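Local structure of laccase (Botrytis aclada, 3SQR) at residues T164-S169 with G308-V313; L265-V270 with D301-G306. The protein oxidises phenolic substrates such as hydroquinones with molecular oxygen as a multicopper laccase, probably serving in lignin breakdown and detoxification of its products. All coordinates share one frame; numbering follows the deposited sequence.

Contact 1 of 2, residues T164-S169 with G308-V313. With CU (copper (II) ion), chain F.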
ATOM      1  N   THR A 164      -1.365   7.690  -8.144  1.00 19.02           N
ATOM      2  CA  THR A 164      -2.003   6.417  -7.891  1.00 18.47           C
ATOM      3  C   THR A 164      -1.777   5.925  -6.489  1.00 18.84           C
ATOM      4  O   THR A 164      -0.649   5.733  -6.028  1.00 19.46           O
ATOM      5  CB  THR A 164      -1.386   5.359  -8.835  1.00 21.21           C
ATOM      6  OG1 THR A 164      -1.551   5.794 -10.194  1.00 21.26           O
ATOM      7  CG2 THR A 164      -2.033   4.009  -8.640  1.00 18.79           C
ATOM      8  N   THR A 165      -2.882   5.626  -5.856  1.00 20.70           N
ATOM      9  CA  THR A 165      -2.795   4.900  -4.607  1.00 19.93           C
ATOM     10  C   THR A 165      -4.044   4.072  -4.431  1.00 19.86           C
ATOM     11  O   THR A 165      -4.773   3.783  -5.393  1.00 20.93           O
ATOM     12  CB  THR A 165      -2.409   5.795  -3.400  1.00 20.84           C
ATOM     13  OG1 THR A 165      -1.990   4.927  -2.351  1.00 20.16           O
ATOM     14  CG2 THR A 165      -3.579   6.727  -2.966  1.00 18.38           C
ATOM     15  N   TRP A 166      -4.256   3.650  -3.190  1.00 20.52           N
ATOM     16  CA  TRP A 166      -5.309   2.726  -2.887  1.00 19.68           C
ATOM     17  C   TRP A 166      -5.733   3.017  -1.466  1.00 21.08           C
ATOM     18  O   TRP A 166      -4.996   3.639  -0.732  1.00 20.71           O
ATOM     19  CB  TRP A 166      -4.866   1.287  -3.069  1.00 20.90           C
ATOM     20  CG  TRP A 166      -3.673   0.785  -2.274  1.00 19.54           C
ATOM     21  CD1 TRP A 166      -2.411   1.359  -2.178  1.00 21.22           C
ATOM     22  CD2 TRP A 166      -3.593  -0.442  -1.549  1.00 22.00           C
ATOM     23  NE1 TRP A 166      -1.577   0.523  -1.462  1.00 23.68           N
ATOM     24  CE2 TRP A 166      -2.284  -0.562  -1.038  1.00 22.70           C
ATOM     25  CE3 TRP A 166      -4.506  -1.450  -1.268  1.00 18.88           C
ATOM     26  CZ2 TRP A 166      -1.900  -1.634  -0.209  1.00 22.48           C
ATOM     27  CZ3 TRP A 166      -4.143  -2.534  -0.495  1.00 18.66           C
ATOM     28  CH2 TRP A 166      -2.843  -2.630   0.050  1.00 20.77           C
ATOM     29  N   TYR A 167      -6.924   2.572  -1.130  1.00 20.32           N
ATOM     30  CA  TYR A 167      -7.388   2.663   0.273  1.00 20.48           C
ATOM     31  C   TYR A 167      -7.654   1.254   0.698  1.00 21.08           C
ATOM     32  O   TYR A 167      -8.059   0.402  -0.115  1.00 20.14           O
ATOM     33  CB  TYR A 167      -8.615   3.554   0.416  1.00 20.25           C
ATOM     34  CG  TYR A 167      -9.833   3.095  -0.323  1.00 20.67           C
ATOM     35  CD1 TYR A 167      -9.995   3.311  -1.657  1.00 22.35           C
ATOM     36  CD2 TYR A 167     -10.880   2.461   0.352  1.00 19.34           C
ATOM     37  CE1 TYR A 167     -11.163   2.892  -2.330  1.00 22.09           C
ATOM     38  CE2 TYR A 167     -12.021   2.049  -0.304  1.00 21.63           C
ATOM     39  CZ  TYR A 167     -12.150   2.253  -1.661  1.00 23.83           C
ATOM     40  OH  TYR A 167     -13.265   1.813  -2.273  1.00 24.83           O
ATOM     41  N   HIS A 168      -7.500   0.976   2.005  1.00 20.13           N
ATOM     42  CA  HIS A 168      -7.702  -0.378   2.420  1.00 20.10           C
ATOM     43  C   HIS A 168      -7.931  -0.433   3.889  1.00 20.27           C
ATOM     44  O   HIS A 168      -7.519   0.437   4.603  1.00 21.43           O
ATOM     45  CB  HIS A 168      -6.538  -1.281   2.064  1.00 19.57           C
ATOM     46  CG  HIS A 168      -5.197  -0.852   2.610  1.00 19.47           C
ATOM     47  ND1 HIS A 168      -4.749  -1.199   3.869  1.00 21.29           N
ATOM     48  CD2 HIS A 168      -4.172  -0.202   2.013  1.00 22.12           C
ATOM     49  CE1 HIS A 168      -3.520  -0.718   4.035  1.00 24.74           C
ATOM     50  NE2 HIS A 168      -3.135  -0.139   2.903  1.00 22.62           N
ATOM     51  N   SER A 169      -8.555  -1.489   4.332  1.00 20.84           N
ATOM     52  CA  SER A 169      -8.621  -1.646   5.794  1.00 21.48           C
ATOM     53  C   SER A 169      -7.233  -1.780   6.372  1.00 20.82           C
ATOM     54  O   SER A 169      -6.375  -2.434   5.792  1.00 23.13           O
ATOM     55  CB  SER A 169      -9.435  -2.864   6.183  1.00 22.58           C
ATOM     56  OG  SER A 169      -9.318  -3.060   7.596  1.00 22.92           O
ATOM     57  N   GLY A 308       2.135  -2.812  -1.548  1.00 19.85           N
ATOM     58  CA  GLY A 308       1.758  -1.447  -1.210  1.00 19.49           C
ATOM     59  C   GLY A 308       2.411  -0.396  -2.089  1.00 20.07           C
ATOM     60  O   GLY A 308       1.928   0.758  -2.093  1.00 21.32           O
ATOM     61  N   GLN A 309       3.418  -0.808  -2.859  1.00 20.49           N
ATOM     62  CA  GLN A 309       4.005   0.025  -3.878  1.00 20.76           C
ATOM     63  C   GLN A 309       3.086   0.220  -5.084  1.00 21.59           C
ATOM     64  O   GLN A 309       2.307  -0.689  -5.433  1.00 22.04           O
ATOM     65  CB  GLN A 309       5.328  -0.531  -4.350  1.00 22.21           C
ATOM     66  CG  GLN A 309       6.390  -0.427  -3.351  1.00 22.14           C
ATOM     67  CD  GLN A 309       7.763  -0.738  -3.895  1.00 21.51           C
ATOM     68  OE1 GLN A 309       7.906  -1.610  -4.747  1.00 24.11           O
ATOM     69  NE2 GLN A 309       8.780  -0.118  -3.320  1.00 22.17           N
ATOM     70  N   ARG A 310       3.207   1.411  -5.723  1.00 19.71           N
ATOM     71  CA  ARG A 310       2.516   1.764  -6.924  1.00 20.97           C
ATOM     72  C   ARG A 310       3.550   2.191  -7.872  1.00 21.40           C
ATOM     73  O   ARG A 310       4.570   2.706  -7.459  1.00 20.55           O
ATOM     74  CB  ARG A 310       1.490   2.913  -6.765  1.00 22.41           C
ATOM     75  CG  ARG A 310       0.311   2.519  -5.928  1.00 19.50           C
ATOM     76  CD  ARG A 310       0.599   2.622  -4.476  1.00 20.33           C
ATOM     77  NE  ARG A 310       0.702   4.005  -4.084  1.00 18.05           N
ATOM     78  CZ  ARG A 310       1.364   4.458  -3.012  1.00 20.95           C
ATOM     79  NH1 ARG A 310       2.086   3.655  -2.262  1.00 21.48           N
ATOM     80  NH2 ARG A 310       1.320   5.751  -2.736  1.00 22.00           N
ATOM     81  N   TYR A 311       3.278   1.931  -9.142  1.00 22.30           N
ATOM     82  CA  TYR A 311       4.010   2.579 -10.223  1.00 21.58           C
ATOM     83  C   TYR A 311       3.025   3.007 -11.244  1.00 21.89           C
ATOM     84  O   TYR A 311       2.066   2.273 -11.573  1.00 21.71           O
ATOM     85  CB  TYR A 311       5.001   1.617 -10.832  1.00 22.11           C
ATOM     86  CG  TYR A 311       6.227   1.385 -10.009  1.00 20.05           C
ATOM     87  CD1 TYR A 311       7.288   2.282 -10.028  1.00 23.50           C
ATOM     88  CD2 TYR A 311       6.312   0.291  -9.171  1.00 20.58           C
ATOM     89  CE1 TYR A 311       8.406   2.051  -9.285  1.00 22.24           C
ATOM     90  CE2 TYR A 311       7.445   0.045  -8.429  1.00 20.07           C
ATOM     91  CZ  TYR A 311       8.484   0.926  -8.478  1.00 20.56           C
ATOM     92  OH  TYR A 311       9.583   0.696  -7.764  1.00 23.01           O
ATOM     93  N   ASP A 312       3.319   4.135 -11.867  1.00 21.57           N
ATOM     94  CA  ASP A 312       2.564   4.576 -12.995  1.00 22.62           C
ATOM     95  C   ASP A 312       3.546   4.367 -14.155  1.00 23.47           C
ATOM     96  O   ASP A 312       4.723   4.743 -14.073  1.00 24.22           O
ATOM     97  CB  ASP A 312       2.186   6.036 -12.960  1.00 22.21           C
ATOM     98  CG  ASP A 312       1.067   6.342 -12.004  1.00 24.68           C
ATOM     99  OD1 ASP A 312       1.381   6.359 -10.832  1.00 24.01           O
ATOM    100  OD2 ASP A 312      -0.089   6.580 -12.414  1.00 23.98           O
ATOM    101  N   VAL A 313       3.027   3.703 -15.176  1.00 23.99           N
ATOM    102  CA  VAL A 313       3.789   3.501 -16.427  1.00 22.73           C
ATOM    103  C   VAL A 313       2.971   3.900 -17.632  1.00 23.79           C
ATOM    104  O   VAL A 313       1.777   3.811 -17.686  1.00 22.55           O
ATOM    105  CB  VAL A 313       4.255   2.022 -16.545  1.00 23.61           C
ATOM    106  CG1 VAL A 313       5.041   1.597 -15.294  1.00 24.48           C
ATOM    107  CG2 VAL A 313       2.994   1.093 -16.749  1.00 22.36           C
TER
HETATM  108 CU    CU F 546      -1.202   0.302   2.645  0.80 27.45          CU
HETATM  109  O   HOH W   1       1.524   8.225  -8.790  1.00 22.74           O
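Arg310 and Asp312 reach across to Thr164, Thr165 and Trp166 where two cupredoxin domains of the multicopper oxidase fold meet. The strand segments 164-169 and 310-313 run roughly antiparallel, at 142°, but belong to different sheets. No backbone-to-backbone hydrogen bond joins the two segments. Side chains reach across, one of them to a backbone carbonyl. With its chain bent at chi2 and chi3, Arg310 places NE 2.9 Å from Thr164 O, in a nearly straight bond (169°) with the carbonyl oxygen in the guanidinium plane. Arg310 NH1 turns back to Gly308 O at 2.9 Å. Arg310 NH2 forms a salt bridge with Asp500. Thr165 OG1 sits over one guanidinium face of Arg310, toward its rim, 3.0 Å above the plane. Its hydrogen bond goes to His126 O instead. Thr164 OG1 lies anti to its own carbonyl carbon and donates to Asp312 OD2 at 2.8 Å, on the syn side of the carboxylate, somewhat out of its plane. A water takes the N-H of Thr164 and also meets Asp312 OD1. Arg264 forms a salt bridge with Asp312 OD2, which probably keeps this buried carboxylate charged. Further along, the Trp166 and Arg310 side chains cross at about a right angle, with ring and guanidinium planes 51° apart. Trp166 CD1 is 4.0 Å from Arg310 CD. Gly308 O lies at the indole edge. His168 CD2 rests over one indole face, toward its rim. The His168 ring is held by ND1, which donates to Ser169 O, while His168 NE2 binds copper at 2.0 Å together with His126 and His527.

Contact 2 of 2, residues L265-V270 with D301-G306; sequences LRLINV and DTLLIG
Asn269 and Ile305 meet where segments 265-270 and 301-306 come together, inside the second cupredoxin domain. Here the two sheets of the beta sandwich pack face to face. The tight part is at the C-terminal ends. Asn269 has CG anti to its backbone N (chi1 173°), which carries the amide over to the other segment. Asn269 ND2 donates to Ile305 O at 2.9 Å. The oxygen lies in the amide plane, but the donor stands well above the carbonyl plane of Ile305. ND2 also bonds to Ser274 O and OD1 accepts from Gly271 N, so both ends of this buried amide are held. Closer to the backbone, Asn269 CB touches Ile305 CG2 at 3.7 Å. The CA atoms of Asn269 and Gly306 are 6.2 Å apart. The strands then splay at 42°, and the contact thins to single apolar touches. Leu267 CB meets Ile305 CD1 at 3.8 Å, and Leu267 CD1 meets Leu303 CD2 at 3.7 Å, the two leucine side chains crossing at a slant. Before Leu303 the segment stands clear of 265-270, and Asp301 at its start is exposed. Phe276 and Phe278 of strand 276-280 pack on Asn269 and Leu267. Tyr311 and Val313 of strand 310-316 pack on Leu303. Strand 262-269 lies between 195-205 and 310-316 in one sheet, and strand 303-305 is an outermost strand of the other, beside 276-280.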
ATOM      1  N   LEU A 265      -1.002   3.110 -17.261  1.00 23.51           N
ATOM      2  CA  LEU A 265      -1.430   1.965 -16.404  1.00 23.08           C
ATOM      3  C   LEU A 265      -0.931   2.262 -15.011  1.00 22.15           C
ATOM      4  O   LEU A 265       0.200   2.636 -14.813  1.00 22.20           O
ATOM      5  CB  LEU A 265      -0.769   0.676 -16.843  1.00 23.53           C
ATOM      6  CG  LEU A 265      -1.240   0.028 -18.155  1.00 27.05           C
ATOM      7  CD1 LEU A 265      -1.310   0.975 -19.350  1.00 28.16           C
ATOM      8  CD2 LEU A 265      -0.395  -1.258 -18.397  1.00 25.76           C
ATOM      9  N   ARG A 266      -1.759   1.941 -14.033  1.00 22.57           N
ATOM     10  CA  ARG A 266      -1.435   2.312 -12.643  1.00 23.14           C
ATOM     11  C   ARG A 266      -1.368   1.029 -11.870  1.00 22.89           C
ATOM     12  O   ARG A 266      -2.383   0.419 -11.620  1.00 25.36           O
ATOM     13  CB  ARG A 266      -2.499   3.254 -12.125  1.00 23.45           C
ATOM     14  CG  ARG A 266      -2.707   4.530 -12.952  1.00 22.95           C
ATOM     15  CD  ARG A 266      -3.880   5.269 -12.409  1.00 24.52           C
ATOM     16  NE  ARG A 266      -4.175   6.529 -13.032  1.00 25.18           N
ATOM     17  CZ  ARG A 266      -3.802   7.728 -12.581  1.00 26.00           C
ATOM     18  NH1 ARG A 266      -3.036   7.837 -11.522  1.00 23.46           N
ATOM     19  NH2 ARG A 266      -4.172   8.827 -13.228  1.00 28.48           N
ATOM     20  N   LEU A 267      -0.152   0.610 -11.580  1.00 22.84           N
ATOM     21  CA  LEU A 267       0.116  -0.691 -11.068  1.00 23.36           C
ATOM     22  C   LEU A 267       0.206  -0.628  -9.567  1.00 22.74           C
ATOM     23  O   LEU A 267       0.927   0.201  -9.024  1.00 23.17           O
ATOM     24  CB  LEU A 267       1.400  -1.236 -11.635  1.00 23.08           C
ATOM     25  CG  LEU A 267       1.424  -1.226 -13.188  1.00 25.90           C
ATOM     26  CD1 LEU A 267       2.842  -1.523 -13.715  1.00 26.43           C
ATOM     27  CD2 LEU A 267       0.380  -2.196 -13.733  1.00 25.13           C
ATOM     28  N   ILE A 268      -0.512  -1.532  -8.921  1.00 22.68           N
ATOM     29  CA  ILE A 268      -0.502  -1.662  -7.444  1.00 21.40           C
ATOM     30  C   ILE A 268      -0.399  -3.079  -7.026  1.00 21.63           C
ATOM     31  O   ILE A 268      -1.221  -3.905  -7.414  1.00 21.33           O
ATOM     32  CB  ILE A 268      -1.716  -1.031  -6.765  1.00 22.03           C
ATOM     33  CG1 ILE A 268      -2.109   0.287  -7.441  1.00 21.81           C
ATOM     34  CG2 ILE A 268      -1.450  -0.886  -5.160  1.00 21.05           C
ATOM     35  CD1 ILE A 268      -3.168   1.041  -6.712  1.00 22.35           C
ATOM     36  N   ASN A 269       0.572  -3.366  -6.163  1.00 21.91           N
ATOM     37  CA  ASN A 269       0.662  -4.683  -5.546  1.00 21.51           C
ATOM     38  C   ASN A 269      -0.079  -4.611  -4.185  1.00 21.84           C
ATOM     39  O   ASN A 269       0.334  -3.917  -3.311  1.00 22.38           O
ATOM     40  CB  ASN A 269       2.128  -5.123  -5.396  1.00 21.73           C
ATOM     41  CG  ASN A 269       2.329  -6.408  -4.619  1.00 20.98           C
ATOM     42  OD1 ASN A 269       1.407  -7.037  -4.034  1.00 22.30           O
ATOM     43  ND2 ASN A 269       3.644  -6.800  -4.552  1.00 21.11           N
ATOM     44  N   VAL A 270      -1.138  -5.363  -4.084  1.00 22.06           N
ATOM     45  CA  VAL A 270      -2.031  -5.343  -2.910  1.00 21.39           C
ATOM     46  C   VAL A 270      -2.218  -6.720  -2.310  1.00 21.34           C
ATOM     47  O   VAL A 270      -3.188  -6.964  -1.571  1.00 22.22           O
ATOM     48  CB  VAL A 270      -3.409  -4.718  -3.265  1.00 21.02           C
ATOM     49  CG1 VAL A 270      -3.202  -3.282  -3.751  1.00 18.71           C
ATOM     50  CG2 VAL A 270      -4.207  -5.605  -4.270  1.00 21.73           C
ATOM     51  N   ASP A 301      11.738  -3.254 -19.177  1.00 29.32           N
ATOM     52  CA  ASP A 301      10.923  -4.363 -19.683  1.00 30.43           C
ATOM     53  C   ASP A 301      10.097  -5.047 -18.606  1.00 28.66           C
ATOM     54  O   ASP A 301       9.103  -5.724 -18.916  1.00 27.97           O
ATOM     55  CB  ASP A 301      11.826  -5.440 -20.322  1.00 32.56           C
ATOM     56  CG  ASP A 301      12.443  -4.984 -21.623  1.00 36.83           C
ATOM     57  OD1 ASP A 301      11.758  -4.291 -22.417  1.00 42.90           O
ATOM     58  OD2 ASP A 301      13.626  -5.336 -21.826  1.00 45.86           O
ATOM     59  N   THR A 302      10.564  -4.939 -17.374  1.00 27.62           N
ATOM     60  CA  THR A 302       9.869  -5.563 -16.245  1.00 26.61           C
ATOM     61  C   THR A 302       9.937  -4.596 -15.082  1.00 26.01           C
ATOM     62  O   THR A 302      10.775  -3.702 -15.064  1.00 27.32           O
ATOM     63  CB  THR A 302      10.407  -6.919 -15.849  1.00 26.52           C
ATOM     64  OG1 THR A 302      11.569  -6.763 -15.062  1.00 28.10           O
ATOM     65  CG2 THR A 302      10.718  -7.797 -17.064  1.00 27.47           C
ATOM     66  N   LEU A 303       9.066  -4.774 -14.100  1.00 25.05           N
ATOM     67  CA  LEU A 303       8.949  -3.737 -13.044  1.00 24.42           C
ATOM     68  C   LEU A 303       8.675  -4.452 -11.713  1.00 23.20           C
ATOM     69  O   LEU A 303       7.583  -5.075 -11.524  1.00 23.61           O
ATOM     70  CB  LEU A 303       7.809  -2.822 -13.432  1.00 26.08           C
ATOM     71  CG  LEU A 303       7.469  -1.606 -12.566  1.00 25.90           C
ATOM     72  CD1 LEU A 303       8.708  -0.836 -12.187  1.00 25.84           C
ATOM     73  CD2 LEU A 303       6.444  -0.719 -13.238  1.00 27.23           C
ATOM     74  N   LEU A 304       9.671  -4.391 -10.832  1.00 22.50           N
ATOM     75  CA  LEU A 304       9.648  -5.027  -9.542  1.00 21.79           C
ATOM     76  C   LEU A 304       8.706  -4.205  -8.671  1.00 22.67           C
ATOM     77  O   LEU A 304       8.843  -2.993  -8.631  1.00 22.76           O
ATOM     78  CB  LEU A 304      11.023  -5.096  -8.917  1.00 22.35           C
ATOM     79  CG  LEU A 304      12.032  -6.028  -9.627  1.00 20.54           C
ATOM     80  CD1 LEU A 304      13.482  -5.657  -9.212  1.00 21.62           C
ATOM     81  CD2 LEU A 304      11.703  -7.449  -9.271  1.00 23.76           C
ATOM     82  N   ILE A 305       7.764  -4.862  -8.012  1.00 22.43           N
ATOM     83  CA  ILE A 305       6.777  -4.111  -7.228  1.00 21.66           C
ATOM     84  C   ILE A 305       6.524  -4.847  -5.963  1.00 20.59           C
ATOM     85  O   ILE A 305       6.024  -6.008  -5.941  1.00 22.29           O
ATOM     86  CB  ILE A 305       5.408  -3.884  -7.927  1.00 22.23           C
ATOM     87  CG1 ILE A 305       5.535  -3.444  -9.381  1.00 26.34           C
ATOM     88  CG2 ILE A 305       4.544  -2.869  -7.094  1.00 21.99           C
ATOM     89  CD1 ILE A 305       4.195  -3.361 -10.120  1.00 27.59           C
ATOM     90  N   GLY A 306       6.939  -4.237  -4.868  1.00 20.88           N
ATOM     91  CA  GLY A 306       6.574  -4.730  -3.553  1.00 21.20           C
ATOM     92  C   GLY A 306       5.203  -4.337  -3.016  1.00 21.36           C
ATOM     93  O   GLY A 306       4.526  -3.536  -3.582  1.00 22.73           O
TER

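Overall arrangement
Contact 1 joins the first and second cupredoxin domains, whereas contact 2 lies within the second. Their centres are about 9 Å apart. Strands 262-269 and 310-316 are neighbours in one sheet and link the two directly: Gly308 N lies 2.8 Å from Asn269 O, and Tyr311 O lies 2.8 Å from Leu267 N, both probable hydrogen bonds. Trp166 CE3 also packs on Val270 CG1 at 3.4 Å. Contact 1 holds a copper ligand, His168, of what is probably the type 3 site. Contact 2 holds no copper ligand. Gly306 is about 8 Å from the side chain of His527, and the side chain of Asn269 is about 10 Å from that of His126.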